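Local structure of HcgC (5O4J) at residues I230-I235 / Y240-I245; C189-E194 / S247-R252; K93-L98 / P120-K125; S60-C65 / D84-M89. The protein acts as a SAM-dependent C-methyltransferase, probably methylating a pyridinol precursor of the [Fe]-hydrogenase cofactor. All coordinates share one frame; numbering follows the deposited sequence. Where two conformers were deposited one is given.

Contact 1: I230-I235 / Y240-I245; sequences ITVSSI and YELEEI
Leu242 meets two branched residues of a strand, Ile230 and Val232, and its two methyls do all the touching from the helix side. The shared one is Leu242 CD1: it lies 4.0 Å from Ile230 CG2 and 4.0 Å from Val232 CG2, filling the notch between two residues that stand on the same side of the strand. Leu242 CD2 adds a second touch on the valine, 4.0 Å from Val232 CG2. The two approaches differ in kind. Val232 and Leu242 reach toward each other tip to tip, whereas Ile230 and Leu242 slide past one another in opposite directions, and Ile230 CB also lies near Leu242 CD1. The leucine gets there because its CG is anti to the backbone N (chi1 171°), which carries the fork toward the strand. On Ile230 the short branch, CG2, is the one anti to the backbone N (chi1, measured to CG1, -65°); it serves Leu242, while the longer CG1 branch is left to pack on Cys189 and Ile192 of helix 177-193. Thr231, between the two, points away and packs on Tyr207 of a second subunit. At the helix, the carboxylate of Glu243 accepts hydrogen bonds from the backbone N-H groups of Lys15 and Ile16. With helices 177-193 and 239-251 both resting on the four-stranded antiparallel sheet, through Ile192 and Leu242, this is an alpha/beta layer packing.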
loop_
_atom_site.group_PDB
_atom_site.type_symbol
_atom_site.label_atom_id
_atom_site.label_comp_id
_atom_site.label_asym_id
_atom_site.label_seq_id
_atom_site.Cartn_x
_atom_site.Cartn_y
_atom_site.Cartn_z
ATOM N N ILE A 230 -14.221 6.850 -11.761
ATOM C CA ILE A 230 -12.967 7.555 -11.510
ATOM C C ILE A 230 -12.798 8.694 -12.497
ATOM O O ILE A 230 -13.107 8.558 -13.681
ATOM C CB ILE A 230 -11.756 6.604 -11.592
ATOM C CG1 ILE A 230 -11.849 5.571 -10.465
ATOM C CG2 ILE A 230 -10.449 7.378 -11.455
ATOM C CD1 ILE A 230 -10.802 4.480 -10.505
ATOM N N THR A 231 -12.271 9.809 -12.003
ATOM C CA THR A 231 -11.858 10.939 -12.825
ATOM C C THR A 231 -10.378 11.205 -12.581
ATOM O O THR A 231 -9.929 11.231 -11.431
ATOM C CB THR A 231 -12.703 12.170 -12.498
ATOM O OG1 THR A 231 -14.077 11.869 -12.762
ATOM C CG2 THR A 231 -12.275 13.374 -13.330
ATOM N N VAL A 232 -9.615 11.362 -13.660
ATOM C CA VAL A 232 -8.168 11.486 -13.570
ATOM C C VAL A 232 -7.727 12.808 -14.179
ATOM O O VAL A 232 -8.255 13.231 -15.216
ATOM C CB VAL A 232 -7.452 10.316 -14.277
ATOM C CG1 VAL A 232 -5.975 10.349 -13.924
ATOM C CG2 VAL A 232 -8.080 8.990 -13.899
ATOM N N SER A 233 -6.732 13.428 -13.554
ATOM C CA SER A 233 -6.037 14.599 -14.080
ATOM C C SER A 233 -4.624 14.173 -14.466
ATOM O O SER A 233 -3.890 13.623 -13.635
ATOM C CB SER A 233 -6.012 15.722 -13.042
ATOM O OG SER A 233 -5.338 16.874 -13.527
ATOM N N SER A 234 -4.247 14.387 -15.729
ATOM C CA SER A 234 -2.954 13.919 -16.213
ATOM C C SER A 234 -2.456 14.794 -17.362
ATOM O O SER A 234 -3.229 15.481 -18.036
ATOM C CB SER A 234 -3.034 12.459 -16.675
ATOM O OG SER A 234 -3.857 12.328 -17.820
ATOM N N ILE A 235 -1.146 14.723 -17.608
ATOM C CA ILE A 235 -0.582 15.425 -18.757
ATOM C C ILE A 235 -0.841 14.646 -20.032
ATOM O O ILE A 235 -1.158 15.229 -21.073
ATOM C CB ILE A 235 0.926 15.662 -18.572
ATOM C CG1 ILE A 235 1.237 16.304 -17.218
ATOM C CG2 ILE A 235 1.481 16.507 -19.733
ATOM C CD1 ILE A 235 0.562 17.632 -16.977
ATOM N N TYR A 240 -6.861 4.400 -21.655
ATOM C CA TYR A 240 -6.852 2.943 -21.815
ATOM C C TYR A 240 -6.442 2.235 -20.533
ATOM O O TYR A 240 -7.088 1.262 -20.116
ATOM C CB TYR A 240 -5.934 2.549 -22.969
ATOM C CG TYR A 240 -6.411 3.101 -24.282
ATOM C CD1 TYR A 240 -7.767 3.141 -24.584
ATOM C CD2 TYR A 240 -5.518 3.614 -25.208
ATOM C CE1 TYR A 240 -8.216 3.658 -25.774
ATOM C CE2 TYR A 240 -5.959 4.130 -26.405
ATOM C CZ TYR A 240 -7.309 4.150 -26.677
ATOM O OH TYR A 240 -7.752 4.668 -27.863
ATOM N N GLU A 241 -5.357 2.685 -19.902
ATOM C CA GLU A 241 -4.928 2.057 -18.656
ATOM C C GLU A 241 -5.978 2.238 -17.569
ATOM O O GLU A 241 -6.156 1.358 -16.714
ATOM C CB GLU A 241 -3.584 2.640 -18.211
ATOM C CG GLU A 241 -2.437 2.326 -19.158
ATOM C CD GLU A 241 -2.286 3.353 -20.278
ATOM O OE1 GLU A 241 -3.233 4.133 -20.524
ATOM O OE2 GLU A 241 -1.215 3.374 -20.922
ATOM N N LEU A 242 -6.689 3.368 -17.595
ATOM C CA LEU A 242 -7.748 3.626 -16.623
ATOM C C LEU A 242 -8.795 2.517 -16.632
ATOM O O LEU A 242 -9.149 1.970 -15.579
ATOM C CB LEU A 242 -8.386 4.983 -16.932
ATOM C CG LEU A 242 -9.656 5.423 -16.218
ATOM C CD1 LEU A 242 -9.526 5.346 -14.718
ATOM C CD2 LEU A 242 -10.016 6.854 -16.661
ATOM N N GLU A 243 -9.300 2.161 -17.814
ATOM C CA GLU A 243 -10.307 1.106 -17.883
ATOM C C GLU A 243 -9.701 -0.263 -17.568
ATOM O O GLU A 243 -10.346 -1.098 -16.925
ATOM C CB GLU A 243 -10.967 1.080 -19.264
ATOM C CG GLU A 243 -11.570 2.415 -19.766
ATOM C CD GLU A 243 -12.572 3.037 -18.806
ATOM O OE1 GLU A 243 -13.448 2.304 -18.302
ATOM O OE2 GLU A 243 -12.503 4.265 -18.590
ATOM N N GLU A 244 -8.472 -0.517 -18.029
ATOM C CA GLU A 244 -7.849 -1.812 -17.769
ATOM C C GLU A 244 -7.657 -2.050 -16.273
ATOM O O GLU A 244 -7.894 -3.162 -15.785
ATOM C CB GLU A 244 -6.509 -1.918 -18.498
ATOM C CG GLU A 244 -6.621 -2.074 -20.014
ATOM C CD GLU A 244 -6.837 -3.515 -20.451
ATOM O OE1 GLU A 244 -7.363 -3.726 -21.564
ATOM O OE2 GLU A 244 -6.474 -4.437 -19.688
ATOM N N ILE A 245 -7.236 -1.026 -15.525
ATOM C CA ILE A 245 -7.021 -1.197 -14.093
ATOM C C ILE A 245 -8.340 -1.446 -13.375
ATOM O O ILE A 245 -8.427 -2.300 -12.485
ATOM C CB ILE A 245 -6.279 0.026 -13.525
ATOM C CG1 ILE A 245 -4.831 0.001 -14.009
ATOM C CG2 ILE A 245 -6.343 0.053 -12.005
ATOM C CD1 ILE A 245 -4.131 1.317 -13.887
#

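Contact 2: C189-E194 / S247-R252; sequences CREINE and SKNISR
Glu191 and Lys248 close a salt bridge between two helices, and the ammonium sits in the fork of the carboxylate. Lys248 NZ lies 2.9 Å from Glu191 OE1 and 2.9 Å from Glu191 OE2, each oxygen offering its syn lone pair, so the grip is bidentate and resists rotation of the carboxylate. The side chains cross at about a right angle: the glutamate leaves its helix fully extended, with CG anti to the backbone N (chi1 -174°), while the lysine is straight except for a bend at chi3 (70°) that brings NZ round to the fork. OE1 has a further partner, a water that donates to Glu191 OE1 at 2.6 Å and accepts from Asn249 ND2 at 2.9 Å. The asparagine amide is itself steered by weak hydrogen bonds to Ile245 O and Ser188 OG, making it a second-shell support for the carboxylate. With an alanine at the glutamate position, the Lys248 ammonium is likely to lose its counter-charge and the bridging water its acceptor. The pair lies at the border of a buried apolar layer: next to Glu191, Ile192 packs on Leu242 and Ile245 of helix 239-251 and on Ile230 and Val232 of strand 230-234, so helix 177-193 is held both to its neighbouring helix and to the antiparallel sheet.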
loop_
_atom_site.group_PDB
_atom_site.type_symbol
_atom_site.label_atom_id
_atom_site.label_comp_id
_atom_site.label_asym_id
_atom_site.label_seq_id
_atom_site.Cartn_x
_atom_site.Cartn_y
_atom_site.Cartn_z
ATOM N N CYS A 189 -7.784 3.424 -7.914
ATOM C CA CYS A 189 -7.242 4.777 -7.834
ATOM C C CYS A 189 -5.770 4.770 -7.465
ATOM O O CYS A 189 -4.981 5.549 -8.007
ATOM C CB CYS A 189 -8.019 5.592 -6.807
ATOM S SG CYS A 189 -9.585 6.143 -7.402
ATOM N N ARG A 190 -5.384 3.918 -6.523
ATOM C CA ARG A 190 -4.007 3.938 -6.061
ATOM C C ARG A 190 -3.060 3.498 -7.166
ATOM O O ARG A 190 -1.982 4.084 -7.328
ATOM C CB ARG A 190 -3.880 3.078 -4.801
ATOM C CG ARG A 190 -4.671 3.710 -3.641
ATOM C CD ARG A 190 -4.393 3.104 -2.278
ATOM N NE ARG A 190 -5.627 2.649 -1.636
ATOM C CZ ARG A 190 -6.036 1.382 -1.578
ATOM N NH1 ARG A 190 -5.307 0.408 -2.111
ATOM N NH2 ARG A 190 -7.180 1.084 -0.973
ATOM N N GLU A 191 -3.477 2.527 -7.990
ATOM C CA GLU A 191 -2.649 2.104 -9.117
ATOM C C GLU A 191 -2.673 3.125 -10.252
ATOM O O GLU A 191 -1.641 3.381 -10.882
ATOM C CB GLU A 191 -3.113 0.740 -9.637
ATOM C CG GLU A 191 -2.194 0.192 -10.707
ATOM C CD GLU A 191 -2.579 -1.193 -11.215
ATOM O OE1 GLU A 191 -3.442 -1.872 -10.608
ATOM O OE2 GLU A 191 -1.989 -1.596 -12.233
ATOM N N ILE A 192 -3.846 3.699 -10.542
ATOM C CA ILE A 192 -3.955 4.704 -11.597
ATOM C C ILE A 192 -3.075 5.904 -11.284
ATOM O O ILE A 192 -2.445 6.484 -12.180
ATOM C CB ILE A 192 -5.429 5.107 -11.782
ATOM C CG1 ILE A 192 -6.191 3.978 -12.470
ATOM C CG2 ILE A 192 -5.572 6.425 -12.552
ATOM C CD1 ILE A 192 -7.684 4.005 -12.232
ATOM N N ASN A 193 -3.024 6.308 -10.012
ATOM C CA ASN A 193 -2.236 7.485 -9.667
ATOM C C ASN A 193 -0.771 7.305 -10.034
ATOM O O ASN A 193 -0.080 8.290 -10.308
ATOM C CB ASN A 193 -2.364 7.803 -8.187
ATOM C CG ASN A 193 -2.124 9.258 -7.912
ATOM O OD1 ASN A 193 -2.877 10.114 -8.363
ATOM N ND2 ASN A 193 -1.059 9.553 -7.185
ATOM N N GLU A 194 -0.290 6.060 -10.049
ATOM C CA GLU A 194 1.099 5.767 -10.372
ATOM C C GLU A 194 1.372 5.711 -11.868
ATOM O O GLU A 194 2.536 5.585 -12.259
ATOM C CB GLU A 194 1.510 4.457 -9.690
ATOM C CG GLU A 194 1.550 4.612 -8.183
ATOM C CD GLU A 194 2.084 3.398 -7.441
ATOM O OE1 GLU A 194 2.238 2.316 -8.047
ATOM O OE2 GLU A 194 2.344 3.538 -6.232
ATOM N N SER A 247 -11.104 -2.687 -14.718
ATOM C CA SER A 247 -11.596 -4.001 -15.119
ATOM C C SER A 247 -10.853 -5.115 -14.396
ATOM O O SER A 247 -11.468 -6.096 -13.965
ATOM C CB SER A 247 -11.474 -4.169 -16.632
ATOM O OG SER A 247 -12.424 -3.352 -17.292
ATOM N N LYS A 248 -9.529 -4.989 -14.265
ATOM C CA LYS A 248 -8.754 -5.999 -13.546
ATOM C C LYS A 248 -9.217 -6.120 -12.103
ATOM O O LYS A 248 -9.371 -7.230 -11.576
ATOM C CB LYS A 248 -7.267 -5.651 -13.607
ATOM C CG LYS A 248 -6.357 -6.500 -12.721
ATOM C CD LYS A 248 -4.907 -6.035 -12.835
ATOM C CE LYS A 248 -4.670 -4.674 -12.177
ATOM N NZ LYS A 248 -3.267 -4.215 -12.380
ATOM N N ASN A 249 -9.468 -4.991 -11.446
ATOM C CA ASN A 249 -9.896 -5.063 -10.056
ATOM C C ASN A 249 -11.306 -5.624 -9.927
ATOM O O ASN A 249 -11.594 -6.352 -8.972
ATOM C CB ASN A 249 -9.774 -3.692 -9.406
ATOM C CG ASN A 249 -8.403 -3.473 -8.842
ATOM O OD1 ASN A 249 -7.979 -4.212 -7.958
ATOM N ND2 ASN A 249 -7.694 -2.481 -9.347
ATOM N N ILE A 250 -12.193 -5.318 -10.881
ATOM C CA ILE A 250 -13.510 -5.948 -10.902
ATOM C C ILE A 250 -13.374 -7.462 -11.027
ATOM O O ILE A 250 -14.086 -8.221 -10.359
ATOM C CB ILE A 250 -14.367 -5.370 -12.044
ATOM C CG1 ILE A 250 -14.661 -3.895 -11.782
ATOM C CG2 ILE A 250 -15.678 -6.173 -12.192
ATOM C CD1 ILE A 250 -15.132 -3.133 -12.994
ATOM N N SER A 251 -12.461 -7.930 -11.885
ATOM C CA SER A 251 -12.326 -9.367 -12.118
ATOM C C SER A 251 -11.814 -10.119 -10.894
ATOM O O SER A 251 -11.971 -11.346 -10.825
ATOM C CB SER A 251 -11.394 -9.640 -13.308
ATOM O OG SER A 251 -10.039 -9.411 -12.964
ATOM N N ARG A 252 -11.227 -9.424 -9.916
ATOM C CA ARG A 252 -10.739 -10.127 -8.735
ATOM C C ARG A 252 -11.877 -10.616 -7.850
ATOM O O ARG A 252 -11.661 -11.509 -7.017
ATOM C CB ARG A 252 -9.798 -9.223 -7.938
ATOM C CG ARG A 252 -8.514 -8.882 -8.679
ATOM C CD ARG A 252 -7.552 -8.150 -7.758
ATOM N NE ARG A 252 -6.223 -8.000 -8.347
ATOM C CZ ARG A 252 -5.326 -8.973 -8.454
ATOM N NH1 ARG A 252 -4.144 -8.716 -9.005
ATOM N NH2 ARG A 252 -5.602 -10.200 -8.025
HETATM O O HOH W 1 -5.032 -1.858 -8.498
#

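Contact 3: K93-L98 / P120-K125; sequences KLQLEL and PDLISK
Leu122 of the short helix 120-123 meets Leu94, Gln95 and Leu98 of helix 91-99, a helix-helix contact in the Rossmann-like part of the protein. A single methyl, Leu122 CD1, makes all three touches. Leu122 CD1 lies 4.2 Å from Leu98 CD1, 4.4 Å from Leu94 CD2, and 4.1 Å from Gln95 NE2, the nitrogen end of the amide. Leu94 and Leu98 are one turn apart and present neighbouring methyls to it, while the glutamine, extended beyond CG, brings its amide nitrogen to the same methyl, crossing the leucine at a slant. Leu122 projects at this group because its CG is anti to the backbone N (chi1 176°). In the fold, helix 91-99 carries the chain from the edge strand 87-90 across to strand 108-111 on the far side of strand 42-48, the crossover that divides a Rossmann sheet into its halves. Helix 120-123 lies on the path onward from strand 108-111 to strand 130-134. Leu94 and Leu122 both also rest on Phe48 of strand 42-48, and the side chain of Leu122 comes to about 5 Å from the bound S-adenosylhomocysteine at nearest atoms. Polar groups in and around the short helix hold its turn: Leu122 N is hydrogen-bonded to Ser119 OG, Ser124 OG donates to Asp121 O at 2.6 Å, and Lys125 NZ makes a salt bridge to Asp121 OD1 whose hydrogen bond, at 3.3 Å, is weak.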
loop_
_atom_site.group_PDB
_atom_site.type_symbol
_atom_site.label_atom_id
_atom_site.label_comp_id
_atom_site.label_asym_id
_atom_site.label_seq_id
_atom_site.Cartn_x
_atom_site.Cartn_y
_atom_site.Cartn_z
ATOM N N LYS A 93 -45.585 -7.193 6.964
ATOM C CA LYS A 93 -46.579 -7.891 6.155
ATOM C C LYS A 93 -46.279 -9.382 6.072
ATOM O O LYS A 93 -47.199 -10.210 6.042
ATOM C CB LYS A 93 -46.637 -7.287 4.752
ATOM C CG LYS A 93 -47.713 -7.903 3.872
ATOM C CD LYS A 93 -47.626 -7.429 2.436
ATOM C CE LYS A 93 -48.720 -8.072 1.599
ATOM N NZ LYS A 93 -48.667 -7.665 0.168
ATOM N N LEU A 94 -44.997 -9.748 6.009
ATOM C CA LEU A 94 -44.641 -11.162 5.998
ATOM C C LEU A 94 -45.038 -11.824 7.307
ATOM O O LEU A 94 -45.708 -12.864 7.317
ATOM C CB LEU A 94 -43.137 -11.330 5.778
ATOM C CG LEU A 94 -42.626 -12.763 5.984
ATOM C CD1 LEU A 94 -42.911 -13.611 4.754
ATOM C CD2 LEU A 94 -41.164 -12.768 6.357
ATOM N N GLN A 95 -44.599 -11.243 8.426
ATOM C CA GLN A 95 -44.842 -11.846 9.728
ATOM C C GLN A 95 -46.330 -11.959 10.023
ATOM O O GLN A 95 -46.751 -12.865 10.752
ATOM C CB GLN A 95 -44.120 -11.031 10.799
ATOM C CG GLN A 95 -42.609 -11.203 10.726
ATOM C CD GLN A 95 -41.867 -10.499 11.838
ATOM O OE1 GLN A 95 -42.202 -9.376 12.214
ATOM N NE2 GLN A 95 -40.846 -11.160 12.373
ATOM N N LEU A 96 -47.141 -11.063 9.458
ATOM C CA LEU A 96 -48.588 -11.183 9.590
ATOM C C LEU A 96 -49.145 -12.266 8.671
ATOM O O LEU A 96 -50.022 -13.036 9.080
ATOM C CB LEU A 96 -49.251 -9.836 9.296
ATOM C CG LEU A 96 -50.778 -9.774 9.406
ATOM C CD1 LEU A 96 -51.254 -9.976 10.837
ATOM C CD2 LEU A 96 -51.266 -8.447 8.877
ATOM N N GLU A 97 -48.656 -12.345 7.428
ATOM C CA GLU A 97 -49.129 -13.388 6.523
ATOM C C GLU A 97 -48.702 -14.770 6.999
ATOM O O GLU A 97 -49.390 -15.760 6.722
ATOM C CB GLU A 97 -48.632 -13.138 5.098
ATOM C CG GLU A 97 -49.586 -13.675 4.029
ATOM C CD GLU A 97 -49.908 -12.659 2.947
ATOM O OE1 GLU A 97 -49.050 -11.803 2.650
ATOM O OE2 GLU A 97 -51.035 -12.707 2.407
ATOM N N LEU A 98 -47.582 -14.860 7.720
ATOM C CA LEU A 98 -47.173 -16.135 8.300
ATOM C C LEU A 98 -48.164 -16.589 9.364
ATOM O O LEU A 98 -48.516 -17.772 9.429
ATOM C CB LEU A 98 -45.781 -16.007 8.912
ATOM C CG LEU A 98 -44.570 -16.317 8.040
ATOM C CD1 LEU A 98 -43.325 -15.825 8.753
ATOM C CD2 LEU A 98 -44.465 -17.805 7.766
ATOM N N PRO A 120 -32.217 -15.639 13.504
ATOM C CA PRO A 120 -32.409 -17.092 13.365
ATOM C C PRO A 120 -33.818 -17.528 13.730
ATOM O O PRO A 120 -34.333 -18.509 13.179
ATOM C CB PRO A 120 -31.361 -17.671 14.327
ATOM C CG PRO A 120 -30.309 -16.594 14.415
ATOM C CD PRO A 120 -31.073 -15.313 14.374
ATOM N N ASP A 121 -34.459 -16.809 14.654
ATOM C CA ASP A 121 -35.829 -17.126 15.042
ATOM C C ASP A 121 -36.775 -17.042 13.845
ATOM O O ASP A 121 -37.628 -17.916 13.654
ATOM C CB ASP A 121 -36.271 -16.175 16.160
ATOM C CG ASP A 121 -37.585 -16.583 16.801
ATOM O OD1 ASP A 121 -38.501 -17.039 16.086
ATOM O OD2 ASP A 121 -37.700 -16.443 18.035
ATOM N N LEU A 122 -36.662 -15.976 13.039
ATOM C CA LEU A 122 -37.532 -15.843 11.873
ATOM C C LEU A 122 -37.225 -16.907 10.822
ATOM O O LEU A 122 -38.141 -17.493 10.232
ATOM C CB LEU A 122 -37.403 -14.443 11.275
ATOM C CG LEU A 122 -38.191 -14.188 9.984
ATOM C CD1 LEU A 122 -39.682 -14.403 10.197
ATOM C CD2 LEU A 122 -37.927 -12.774 9.479
ATOM N N ILE A 123 -35.945 -17.170 10.575
ATOM C CA ILE A 123 -35.573 -18.205 9.617
ATOM C C ILE A 123 -36.128 -19.556 10.050
ATOM O O ILE A 123 -36.595 -20.346 9.222
ATOM C CB ILE A 123 -34.045 -18.237 9.450
ATOM C CG1 ILE A 123 -33.575 -16.913 8.844
ATOM C CG2 ILE A 123 -33.621 -19.455 8.609
ATOM C CD1 ILE A 123 -32.087 -16.792 8.681
ATOM N N SER A 124 -36.097 -19.838 11.355
ATOM C CA SER A 124 -36.584 -21.115 11.865
ATOM C C SER A 124 -38.066 -21.332 11.587
ATOM O O SER A 124 -38.553 -22.458 11.751
ATOM C CB SER A 124 -36.326 -21.209 13.368
ATOM O OG SER A 124 -37.281 -20.451 14.091
ATOM N N LYS A 125 -38.798 -20.294 11.189
ATOM C CA LYS A 125 -40.216 -20.443 10.899
ATOM C C LYS A 125 -40.475 -21.062 9.532
ATOM O O LYS A 125 -41.631 -21.364 9.216
ATOM C CB LYS A 125 -40.911 -19.085 11.003
ATOM C CG LYS A 125 -40.675 -18.395 12.340
ATOM C CD LYS A 125 -41.971 -17.959 12.996
ATOM C CE LYS A 125 -41.734 -17.420 14.404
ATOM N NZ LYS A 125 -41.371 -18.494 15.375
#

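Contact 4: S60-C65 / D84-M89; sequences SLLKDC and DGIKFM
The flat group here is the peptide between Gly85 and Ile86, and Leu62 CD2 lies off one of its faces, out past the oxygen edge rather than over the middle. Leu62 CD2 approaches Gly85 O at 3.5 Å from well off the peptide plane, a van der Waals touch, and Leu62 CD2 is also 4.2 Å from Gly85 C. On that same side of the plane, Leu62 CD1 meets Ile86 CG1 at 4.4 Å. The leucine thus divides its fork between a polar backbone group and an apolar side chain. Its CG is anti to the carbonyl carbon (chi1 -70°), which sends both methyls across toward the glycine. Leu62 belongs to the turn between helix 54-60 and strand 65-72, which close the beta-alpha-beta unit begun by strand 42-48 in this Rossmann-like sheet. Gly85 and Ile86 lead into strand 87-90, the outermost strand of the sheet within this chain, which runs parallel to strand 65-72 and bonds to it through Lys87 and Met89. Inward of the turn, Leu61 packs on strands 42-48 and 108-111. Ile86 rests in turn on Ile70 and Leu81, while Gly85 N is hydrogen-bonded to Asn83 OD1.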
loop_
_atom_site.group_PDB
_atom_site.type_symbol
_atom_site.label_atom_id
_atom_site.label_comp_id
_atom_site.label_asym_id
_atom_site.label_seq_id
_atom_site.Cartn_x
_atom_site.Cartn_y
_atom_site.Cartn_z
ATOM N N SER A 60 -33.018 -13.004 -10.895
ATOM C CA SER A 60 -32.354 -14.156 -11.502
ATOM C C SER A 60 -33.023 -15.472 -11.130
ATOM O O SER A 60 -32.776 -16.484 -11.794
ATOM C CB SER A 60 -30.877 -14.208 -11.097
ATOM O OG SER A 60 -30.701 -14.670 -9.764
ATOM N N LEU A 61 -33.849 -15.489 -10.084
ATOM C CA LEU A 61 -34.532 -16.712 -9.676
ATOM C C LEU A 61 -35.809 -16.974 -10.465
ATOM O O LEU A 61 -36.345 -18.085 -10.394
ATOM C CB LEU A 61 -34.884 -16.642 -8.190
ATOM C CG LEU A 61 -33.716 -16.543 -7.212
ATOM C CD1 LEU A 61 -34.268 -16.272 -5.832
ATOM C CD2 LEU A 61 -32.869 -17.813 -7.224
ATOM N N LEU A 62 -36.302 -15.989 -11.215
ATOM C CA LEU A 62 -37.596 -16.124 -11.880
ATOM C C LEU A 62 -37.630 -17.295 -12.850
ATOM O O LEU A 62 -38.694 -17.895 -13.055
ATOM C CB LEU A 62 -37.938 -14.825 -12.604
ATOM C CG LEU A 62 -38.278 -13.652 -11.686
ATOM C CD1 LEU A 62 -38.278 -12.365 -12.473
ATOM C CD2 LEU A 62 -39.631 -13.881 -11.037
ATOM N N LYS A 63 -36.496 -17.632 -13.465
ATOM C CA LYS A 63 -36.488 -18.705 -14.453
ATOM C C LYS A 63 -36.944 -20.020 -13.834
ATOM O O LYS A 63 -37.834 -20.695 -14.364
ATOM C CB LYS A 63 -35.094 -18.844 -15.066
ATOM C CG LYS A 63 -34.982 -19.949 -16.118
ATOM C CD LYS A 63 -33.543 -20.400 -16.284
ATOM C CE LYS A 63 -33.452 -21.685 -17.083
ATOM N NZ LYS A 63 -32.049 -22.172 -17.184
ATOM N N ASP A 64 -36.354 -20.391 -12.702
ATOM C CA ASP A 64 -36.601 -21.688 -12.093
ATOM C C ASP A 64 -37.542 -21.644 -10.898
ATOM O O ASP A 64 -37.899 -22.709 -10.380
ATOM C CB ASP A 64 -35.276 -22.314 -11.656
ATOM C CG ASP A 64 -34.409 -22.718 -12.833
ATOM O OD1 ASP A 64 -34.952 -22.859 -13.946
ATOM O OD2 ASP A 64 -33.196 -22.917 -12.633
ATOM N N CYS A 65 -37.956 -20.461 -10.454
ATOM C CA CYS A 65 -38.847 -20.317 -9.309
ATOM C C CYS A 65 -40.168 -19.737 -9.796
ATOM O O CYS A 65 -40.187 -18.670 -10.418
ATOM C CB CYS A 65 -38.222 -19.419 -8.239
ATOM S SG CYS A 65 -36.678 -20.048 -7.559
ATOM N N ASP A 84 -42.310 -5.790 -11.965
ATOM C CA ASP A 84 -43.411 -6.370 -11.210
ATOM C C ASP A 84 -43.349 -7.888 -11.098
ATOM O O ASP A 84 -44.133 -8.462 -10.334
ATOM C CB ASP A 84 -44.742 -5.965 -11.849
ATOM C CG ASP A 84 -45.002 -4.472 -11.756
ATOM O OD1 ASP A 84 -44.694 -3.878 -10.702
ATOM O OD2 ASP A 84 -45.521 -3.895 -12.736
ATOM N N GLY A 85 -42.466 -8.564 -11.839
ATOM C CA GLY A 85 -42.407 -10.010 -11.719
ATOM C C GLY A 85 -41.982 -10.488 -10.345
ATOM O O GLY A 85 -42.183 -11.663 -10.016
ATOM N N ILE A 86 -41.397 -9.608 -9.537
ATOM C CA ILE A 86 -41.026 -9.911 -8.159
ATOM C C ILE A 86 -42.041 -9.266 -7.232
ATOM O O ILE A 86 -42.348 -8.079 -7.373
ATOM C CB ILE A 86 -39.601 -9.431 -7.822
ATOM C CG1 ILE A 86 -38.568 -10.129 -8.709
ATOM C CG2 ILE A 86 -39.292 -9.645 -6.341
ATOM C CD1 ILE A 86 -37.241 -9.413 -8.738
ATOM N N LYS A 87 -42.571 -10.050 -6.296
ATOM C CA LYS A 87 -43.457 -9.531 -5.262
ATOM C C LYS A 87 -42.635 -8.956 -4.113
ATOM O O LYS A 87 -41.629 -9.539 -3.703
ATOM C CB LYS A 87 -44.374 -10.655 -4.761
ATOM C CG LYS A 87 -45.097 -10.410 -3.434
ATOM C CD LYS A 87 -46.193 -9.362 -3.538
ATOM C CE LYS A 87 -47.535 -9.999 -3.878
ATOM N NZ LYS A 87 -48.624 -8.988 -3.982
ATOM N N PHE A 88 -43.059 -7.806 -3.594
ATOM C CA PHE A 88 -42.400 -7.190 -2.449
ATOM C C PHE A 88 -43.303 -7.264 -1.230
ATOM O O PHE A 88 -44.497 -6.961 -1.308
ATOM C CB PHE A 88 -42.039 -5.725 -2.712
ATOM C CG PHE A 88 -41.303 -5.064 -1.568
ATOM C CD1 PHE A 88 -39.925 -5.124 -1.489
ATOM C CD2 PHE A 88 -41.990 -4.377 -0.581
ATOM C CE1 PHE A 88 -39.240 -4.519 -0.452
ATOM C CE2 PHE A 88 -41.321 -3.775 0.462
ATOM C CZ PHE A 88 -39.937 -3.841 0.529
ATOM N N MET A 89 -42.712 -7.622 -0.096
ATOM C CA MET A 89 -43.398 -7.651 1.187
ATOM C C MET A 89 -42.499 -6.983 2.207
ATOM O O MET A 89 -41.308 -7.292 2.268
ATOM C CB MET A 89 -43.681 -9.083 1.652
ATOM C CG MET A 89 -44.709 -9.853 0.867
ATOM S SD MET A 89 -45.333 -11.150 1.946
ATOM C CE MET A 89 -44.266 -12.525 1.589
#

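In the fold
The four contacts fall into two groups on opposite sides of the chain's centre, and the centres of contacts 1 and 3 lie about 48 Å apart. Contacts 3 and 4 belong to the Rossmann-like sheet, where strand 87-90 runs straight into helix 91-99, and they touch where Leu94 packs on Met89. Both are partly buried; like contact 1 they have no hydrogen bond across, though each brings a polar group, an amide nitrogen or a carbonyl oxygen, against a methyl. Contacts 1 and 2 share helix 239-251, touch the second subunit, and meet through Ile192, whose CD1 comes within 3.4 Å of Leu242 CD1; contact 1 is buried and wholly apolar, whereas contact 2, toward the surface, relies on charge and a water.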